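Local coordinates for rusticyanin (Thiobacillus ferrooxidans, PDB 2CAK), which carries electrons from cytochrome c552 to the A-type oxidase in the periplasm, using a single bound copper ion as its redox centre, at residues G83-I88 with V105-S111; S52-H56 with Y134-Q138. All coordinates share one frame. Numbering follows the deposited sequence.

Contact 1. Residues G83-I88 with V105-S111. With CU1 (copper (I) ion), chain B.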
ATOM      1  N   GLY A  83       9.213  10.363   0.240  1.00 13.44           N
ATOM      2  CA  GLY A  83       9.225   9.260  -0.697  1.00 13.47           C
ATOM      3  C   GLY A  83       8.889   7.897  -0.161  1.00 13.74           C
ATOM      4  O   GLY A  83       9.700   6.944  -0.176  1.00 15.09           O
ATOM      5  N   HIS A  84       7.686   7.698   0.302  1.00 11.76           N
ATOM      6  CA  HIS A  84       7.228   6.499   0.993  1.00 10.17           C
ATOM      7  C   HIS A  84       7.309   5.280   0.104  1.00 10.49           C
ATOM      8  O   HIS A  84       7.229   5.357  -1.126  1.00 12.88           O
ATOM      9  CB  HIS A  84       5.755   6.726   1.380  1.00 11.03           C
ATOM     10  CG  HIS A  84       5.476   7.867   2.290  1.00 10.74           C
ATOM     11  ND1 HIS A  84       5.704   7.873   3.651  1.00 11.46           N
ATOM     12  CD2 HIS A  84       4.903   9.063   1.983  1.00 11.79           C
ATOM     13  CE1 HIS A  84       5.279   9.035   4.110  1.00 12.55           C
ATOM     14  NE2 HIS A  84       4.793   9.811   3.124  1.00 11.92           N
ATOM     15  N   SER A  85       7.408   4.126   0.742  1.00 10.89           N
ATOM     16  CA  SER A  85       7.374   2.849   0.026  1.00 10.77           C
ATOM     17  C   SER A  85       6.165   2.027   0.466  1.00 10.17           C
ATOM     18  O   SER A  85       5.491   2.352   1.445  1.00 11.61           O
ATOM     19  CB  SER A  85       8.645   2.016   0.249  1.00 11.57           C
ATOM     20  OG  SER A  85       8.744   1.505   1.565  1.00 12.96           O
ATOM     21  N   PHE A  86       5.873   0.950  -0.234  1.00 10.04           N
ATOM     22  CA  PHE A  86       4.813  -0.001   0.082  1.00  9.61           C
ATOM     23  C   PHE A  86       5.414  -1.404  -0.065  1.00 10.65           C
ATOM     24  O   PHE A  86       5.651  -1.862  -1.182  1.00 11.59           O
ATOM     25  CB  PHE A  86       3.615   0.190  -0.850  1.00 11.66           C
ATOM     26  CG  PHE A  86       2.413  -0.677  -0.541  1.00 11.02           C
ATOM     27  CD1 PHE A  86       1.328  -0.146   0.164  1.00 13.50           C
ATOM     28  CD2 PHE A  86       2.308  -1.986  -0.915  1.00 12.70           C
ATOM     29  CE1 PHE A  86       0.238  -0.919   0.465  1.00 14.40           C
ATOM     30  CE2 PHE A  86       1.206  -2.729  -0.578  1.00 14.87           C
ATOM     31  CZ  PHE A  86       0.140  -2.238   0.091  1.00 14.56           C
ATOM     32  N   ASP A  87       5.668  -2.066   1.041  1.00 10.14           N
ATOM     33  CA  ASP A  87       6.355  -3.351   1.042  1.00 10.48           C
ATOM     34  C   ASP A  87       5.571  -4.362   1.879  1.00 11.07           C
ATOM     35  O   ASP A  87       5.136  -4.048   3.003  1.00 13.91           O
ATOM     36  CB  ASP A  87       7.772  -3.199   1.624  1.00 11.82           C
ATOM     37  CG  ASP A  87       8.585  -2.294   0.717  1.00 11.85           C
ATOM     38  OD1 ASP A  87       8.812  -2.694  -0.452  1.00 13.37           O
ATOM     39  OD2 ASP A  87       8.934  -1.195   1.114  1.00 14.78           O
ATOM     40  N   ILE A  88       5.448  -5.588   1.377  1.00 11.13           N
ATOM     41  CA  ILE A  88       4.709  -6.651   2.081  1.00 11.11           C
ATOM     42  C   ILE A  88       5.700  -7.621   2.710  1.00 11.47           C
ATOM     43  O   ILE A  88       6.628  -8.110   2.042  1.00 13.91           O
ATOM     44  CB  ILE A  88       3.744  -7.348   1.115  1.00 12.19           C
ATOM     45  CG1 ILE A  88       2.762  -6.366   0.468  1.00 13.94           C
ATOM     46  CG2 ILE A  88       3.020  -8.482   1.809  1.00 14.67           C
ATOM     47  CD1 ILE A  88       1.973  -6.928  -0.713  1.00 18.40           C
ATOM     48  N   VAL A 105       8.197  -9.989   0.411  1.00 15.38           N
ATOM     49  CA  VAL A 105       7.573 -10.950  -0.508  1.00 17.09           C
ATOM     50  C   VAL A 105       7.165 -10.304  -1.808  1.00 16.16           C
ATOM     51  O   VAL A 105       7.144 -10.923  -2.855  1.00 19.23           O
ATOM     52  CB  VAL A 105       6.453 -11.755   0.145  1.00 21.47           C
ATOM     53  CG1 VAL A 105       6.920 -12.427   1.454  1.00 28.80           C
ATOM     54  CG2 VAL A 105       5.229 -10.958   0.501  1.00 25.66           C
ATOM     55  N   ALA A 106       6.841  -9.003  -1.757  1.00 14.62           N
ATOM     56  CA  ALA A 106       6.440  -8.174  -2.851  1.00 13.72           C
ATOM     57  C   ALA A 106       6.422  -6.726  -2.395  1.00 12.37           C
ATOM     58  O   ALA A 106       6.161  -6.466  -1.232  1.00 15.52           O
ATOM     59  CB  ALA A 106       5.018  -8.536  -3.323  1.00 17.01           C
ATOM     60  N   GLY A 107       6.705  -5.810  -3.315  1.00 12.55           N
ATOM     61  CA  GLY A 107       6.602  -4.404  -2.916  1.00 13.58           C
ATOM     62  C   GLY A 107       7.517  -3.527  -3.778  1.00 12.11           C
ATOM     63  O   GLY A 107       8.088  -3.926  -4.776  1.00 14.76           O
ATOM     64  N   THR A 108       7.576  -2.280  -3.312  1.00 11.08           N
ATOM     65  CA  THR A 108       8.223  -1.194  -4.029  1.00 10.69           C
ATOM     66  C   THR A 108       9.499  -0.721  -3.311  1.00 11.62           C
ATOM     67  O   THR A 108       9.723  -0.912  -2.111  1.00 13.01           O
ATOM     68  CB  THR A 108       7.295   0.005  -4.236  1.00 11.25           C
ATOM     69  OG1 THR A 108       7.207   0.785  -3.044  1.00 11.44           O
ATOM     70  CG2 THR A 108       5.880  -0.385  -4.647  1.00 13.20           C
ATOM     71  N   GLY A 109      10.329  -0.023  -4.094  1.00 12.44           N
ATOM     72  CA  GLY A 109      11.334   0.853  -3.536  1.00 12.52           C
ATOM     73  C   GLY A 109      10.734   2.135  -3.022  1.00 11.27           C
ATOM     74  O   GLY A 109       9.528   2.335  -2.936  1.00 11.96           O
ATOM     75  N   PHE A 110      11.631   3.077  -2.696  1.00 12.43           N
ATOM     76  CA  PHE A 110      11.160   4.403  -2.313  1.00 12.07           C
ATOM     77  C   PHE A 110      10.612   5.139  -3.535  1.00 11.32           C
ATOM     78  O   PHE A 110      11.178   5.124  -4.630  1.00 14.15           O
ATOM     79  CB  PHE A 110      12.301   5.191  -1.634  1.00 12.88           C
ATOM     80  CG  PHE A 110      12.748   4.566  -0.325  1.00 12.83           C
ATOM     81  CD1 PHE A 110      11.921   4.539   0.766  1.00 13.99           C
ATOM     82  CD2 PHE A 110      13.997   4.004  -0.214  1.00 15.16           C
ATOM     83  CE1 PHE A 110      12.289   3.922   1.955  1.00 14.65           C
ATOM     84  CE2 PHE A 110      14.357   3.381   0.965  1.00 16.21           C
ATOM     85  CZ  PHE A 110      13.509   3.313   2.079  1.00 15.88           C
ATOM     86  N   SER A 111       9.450   5.793  -3.332  1.00 11.84           N
ATOM     87  CA  SER A 111       8.744   6.474  -4.411  1.00 11.78           C
ATOM     88  C   SER A 111       9.322   7.851  -4.670  1.00 12.78           C
ATOM     89  O   SER A 111       9.944   8.481  -3.777  1.00 14.11           O
ATOM     90  CB  SER A 111       7.297   6.635  -4.063  1.00 12.80           C
ATOM     91  OG  SER A 111       7.064   7.443  -2.911  1.00 12.93           O
TER
HETATM   92 CU   CU1 B 156       6.557   6.447   4.867  1.00 13.41          CU
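The type 1 copper site of this cupredoxin draws its first ligand, His-84, from the segment 83-88, which runs antiparallel to 105-111. His-84 turns its CB away from 105-111, so that ND1 binds the copper at 2.1 Å, while its carbonyl stays behind: O accepts Ser-111 OG at 2.8 Å and Ser-111 N at 3.2 Å. The backbone carrying the ligand is thus tied down by the neighbouring segment. Further along, Phe-86 O receives Thr-108 N at 2.9 Å, and Phe-86 N donates to Thr-108 OG1 at 3.1 Å, a side chain standing in for a backbone carbonyl. Two more backbone bonds follow, Ile-88 N to Ala-106 O (2.8 Å) and Val-105 N to Ile-88 O (2.9 Å). Gly-107 fits opposite Asp-87, CA to CA 4.1 Å, because a CB would strike Asp-87 OD1 and Phe-86 O. Asp-87 OD1 lies 2.6 Å from Thr-108 O; Asp-87 OD2 accepts Ser-85 OG at 2.7 Å. Strand 106-107 forms the edge of its sheet, and 87-89 lies between it and strand 131-136. Phe-86 and Ile-88 reach across to Phe-124 and Trp-126 of the facing sheet's strand 119-126.

Contact 2. Residues S52-H56 with Y134-Q138; sequences SFEVH and YYVCQ. With CU1 (copper (I) ion), chain B.
Two strands from the facing sheets of a cupredoxin beta sandwich meet here by packing, with no hydrogen bond between them. Strands 53-55 and 134-136 are both extended; their axes approach to 10.2 Å, with N-to-C directions 127° apart, and the nearest CA atoms, of Phe-53 and Val-136, are 8.8 Å apart. Alternation along 53-55 aims the CB of Phe-53 and Val-55 at the other strand and that of Glu-54 away. Phe-53 is an m rotamer (chi1 -66°, chi2 -73°); Tyr-135 takes p (chi1 56°, chi2 -83°) and also points across. Their rings form an offset edge-to-face pair, the Tyr-135 edge toward the Phe-53 face, with centroids 5.4 Å apart, planes at 62° and CD2 to CD2 3.6 Å. Large aromatic side chains suit this place: they reach far enough to meet between the strands, and their flat rings pack closely edge to face. Phe-53 CZ rests against the backbone, 3.8 Å from Val-136 C and 3.7 Å from Cys-137 N. Val-55, in t, brings CG2 within 4.4 Å of Tyr-135 OH, whose hydroxyl is satisfied by Pro-61 O. Beyond the strand's end, Cys-137 (chi1 178°, t) binds copper through SG at 2.2 Å, and its CB lies 3.9 Å from Phe-53 CZ, so an apolar ring packs beside the ligand. Strand 53-55 runs between 36-43 and 58-59 in one sheet; 131-136 runs between 148-153 and 87-89 in the other.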
ATOM      1  N   SER A  52       0.564   7.459   7.279  1.00 12.82           N
ATOM      2  CA  SER A  52      -0.459   6.449   7.133  1.00 11.91           C
ATOM      3  C   SER A  52      -0.635   6.067   5.659  1.00 11.74           C
ATOM      4  O   SER A  52      -0.285   6.863   4.799  1.00 12.60           O
ATOM      5  CB  SER A  52      -1.780   6.924   7.675  1.00 14.26           C
ATOM      6  OG  SER A  52      -2.386   7.940   6.953  1.00 16.18           O
ATOM      7  N   PHE A  53      -1.198   4.894   5.432  1.00 11.10           N
ATOM      8  CA  PHE A  53      -1.708   4.498   4.134  1.00 10.23           C
ATOM      9  C   PHE A  53      -3.219   4.585   4.105  1.00 10.09           C
ATOM     10  O   PHE A  53      -3.861   4.249   5.101  1.00 13.50           O
ATOM     11  CB  PHE A  53      -1.347   3.034   3.861  1.00 11.17           C
ATOM     12  CG  PHE A  53       0.123   2.693   3.704  1.00 10.73           C
ATOM     13  CD1 PHE A  53       0.811   3.053   2.556  1.00 11.63           C
ATOM     14  CD2 PHE A  53       0.815   2.032   4.705  1.00 10.87           C
ATOM     15  CE1 PHE A  53       2.118   2.685   2.403  1.00 12.21           C
ATOM     16  CE2 PHE A  53       2.123   1.649   4.519  1.00 11.98           C
ATOM     17  CZ  PHE A  53       2.801   1.994   3.387  1.00 11.41           C
ATOM     18  N   GLU A  54      -3.763   4.975   2.964  1.00 10.25           N
ATOM     19  CA  GLU A  54      -5.220   4.937   2.747  1.00 10.53           C
ATOM     20  C   GLU A  54      -5.512   3.930   1.614  1.00 10.24           C
ATOM     21  O   GLU A  54      -4.908   3.974   0.547  1.00 12.20           O
ATOM     22  CB  GLU A  54      -5.761   6.305   2.389  1.00 10.88           C
ATOM     23  CG  GLU A  54      -5.971   7.233   3.592  1.00 12.46           C
ATOM     24  CD  GLU A  54      -4.678   7.666   4.248  1.00 12.07           C
ATOM     25  OE1 GLU A  54      -3.847   8.283   3.633  1.00 13.77           O
ATOM     26  OE2 GLU A  54      -4.517   7.373   5.509  1.00 14.55           O
ATOM     27  N   VAL A  55      -6.467   3.058   1.906  1.00 10.83           N
ATOM     28  CA  VAL A  55      -6.976   2.113   0.897  1.00 11.07           C
ATOM     29  C   VAL A  55      -8.495   2.182   0.935  1.00 12.28           C
ATOM     30  O   VAL A  55      -9.091   2.052   2.026  1.00 12.59           O
ATOM     31  CB  VAL A  55      -6.529   0.674   1.208  1.00 12.18           C
ATOM     32  CG1 VAL A  55      -7.087  -0.290   0.159  1.00 15.85           C
ATOM     33  CG2 VAL A  55      -5.040   0.553   1.371  1.00 15.43           C
ATOM     34  N   HIS A  56      -9.158   2.428  -0.181  1.00 13.70           N
ATOM     35  CA  HIS A  56     -10.606   2.573  -0.234  1.00 14.27           C
ATOM     36  C   HIS A  56     -11.087   3.610   0.780  1.00 14.60           C
ATOM     37  O   HIS A  56     -12.125   3.449   1.410  1.00 16.84           O
ATOM     38  CB  HIS A  56     -11.327   1.229  -0.018  1.00 14.31           C
ATOM     39  CG  HIS A  56     -12.580   1.117  -0.808  1.00 13.67           C
ATOM     40  ND1 HIS A  56     -12.690   0.259  -1.895  1.00 13.73           N
ATOM     41  CD2 HIS A  56     -13.779   1.718  -0.707  1.00 16.65           C
ATOM     42  CE1 HIS A  56     -13.891   0.383  -2.404  1.00 16.12           C
ATOM     43  NE2 HIS A  56     -14.588   1.245  -1.721  1.00 17.84           N
ATOM     44  N   TYR A 134       1.828  -8.159   6.438  1.00 12.47           N
ATOM     45  CA  TYR A 134       1.711  -6.764   6.780  1.00 12.44           C
ATOM     46  C   TYR A 134       2.255  -5.920   5.618  1.00 11.25           C
ATOM     47  O   TYR A 134       3.229  -6.335   4.999  1.00 13.25           O
ATOM     48  CB  TYR A 134       2.510  -6.425   8.050  1.00 13.83           C
ATOM     49  CG  TYR A 134       1.878  -7.108   9.251  1.00 17.41           C
ATOM     50  CD1 TYR A 134       0.916  -6.478  10.036  1.00 19.58           C
ATOM     51  CD2 TYR A 134       2.209  -8.432   9.577  1.00 19.75           C
ATOM     52  CE1 TYR A 134       0.352  -7.140  11.106  1.00 23.18           C
ATOM     53  CE2 TYR A 134       1.611  -9.077  10.625  1.00 24.44           C
ATOM     54  CZ  TYR A 134       0.694  -8.431  11.403  1.00 25.08           C
ATOM     55  OH  TYR A 134       0.094  -9.103  12.459  1.00 33.39           O
ATOM     56  N   TYR A 135       1.634  -4.785   5.366  1.00 11.45           N
ATOM     57  CA  TYR A 135       2.175  -3.806   4.424  1.00 10.55           C
ATOM     58  C   TYR A 135       2.751  -2.651   5.261  1.00 10.77           C
ATOM     59  O   TYR A 135       2.111  -2.199   6.202  1.00 12.87           O
ATOM     60  CB  TYR A 135       1.144  -3.327   3.395  1.00 11.18           C
ATOM     61  CG  TYR A 135      -0.159  -2.731   3.887  1.00 10.90           C
ATOM     62  CD1 TYR A 135      -1.248  -3.515   4.254  1.00 11.70           C
ATOM     63  CD2 TYR A 135      -0.314  -1.365   3.995  1.00 12.32           C
ATOM     64  CE1 TYR A 135      -2.429  -2.968   4.712  1.00 11.79           C
ATOM     65  CE2 TYR A 135      -1.502  -0.807   4.425  1.00 13.50           C
ATOM     66  CZ  TYR A 135      -2.545  -1.604   4.782  1.00 11.93           C
ATOM     67  OH  TYR A 135      -3.718  -1.015   5.236  1.00 14.56           O
ATOM     68  N   VAL A 136       3.979  -2.233   4.903  1.00 10.85           N
ATOM     69  CA  VAL A 136       4.756  -1.298   5.685  1.00 11.14           C
ATOM     70  C   VAL A 136       5.434  -0.303   4.775  1.00 10.25           C
ATOM     71  O   VAL A 136       5.723  -0.608   3.613  1.00 12.32           O
ATOM     72  CB  VAL A 136       5.788  -1.997   6.611  0.70 14.07           C
ATOM     73  CG1 VAL A 136       5.193  -3.137   7.402  0.70 19.09           C
ATOM     74  CG2 VAL A 136       7.004  -2.503   5.840  0.70 16.17           C
ATOM     75  N   CYS A 137       5.776   0.853   5.291  1.00 10.06           N
ATOM     76  CA  CYS A 137       6.692   1.792   4.692  1.00 10.29           C
ATOM     77  C   CYS A 137       8.093   1.617   5.339  1.00 11.22           C
ATOM     78  O   CYS A 137       8.162   1.431   6.566  1.00 12.79           O
ATOM     79  CB  CYS A 137       6.238   3.225   4.883  1.00 11.08           C
ATOM     80  SG  CYS A 137       7.382   4.478   4.209  1.00 11.51           S
ATOM     81  N   GLN A 138       9.133   1.688   4.496  1.00 11.24           N
ATOM     82  CA  GLN A 138      10.501   1.518   4.989  1.00 13.18           C
ATOM     83  C   GLN A 138      11.215   2.806   5.375  1.00 13.24           C
ATOM     84  O   GLN A 138      12.362   2.720   5.848  1.00 16.47           O
ATOM     85  CB  GLN A 138      11.369   0.765   3.954  1.00 16.58           C
ATOM     86  CG  GLN A 138      10.972  -0.686   3.821  1.00 18.83           C
ATOM     87  CD  GLN A 138      12.081  -1.406   3.043  1.00 23.24           C
ATOM     88  OE1 GLN A 138      12.221  -1.511   1.825  1.00 28.60           O
ATOM     89  NE2 GLN A 138      12.981  -1.830   3.900  1.00 26.70           N
TER
HETATM   90 CU   CU1 B 156       6.557   6.447   4.867  1.00 13.41          CU

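Overall arrangement
Both contacts are largely buried and both supply copper ligands, His-84 from contact 1 and Cys-137 from contact 2, with His-142 and Met-147 completing the site. Their chemistry follows their place. Contact 1 joins segments within one sheet, so backbone hydrogen bonds dominate, and it reaches the surface at Val-105 and Phe-110; contact 2 spans the sandwich, nearer the chain's centre, and relies on apolar and aromatic packing. Neighbouring strands 87-89 and 131-136 connect them: Asp-87 O lies 2.9 Å from Val-136 N, and Ser-85 OG 3.0 Å from Gln-138 N, both probable hydrogen bonds. Phe-86 also meets the rings of Phe-53 and Tyr-135, merging the two into one aromatic core.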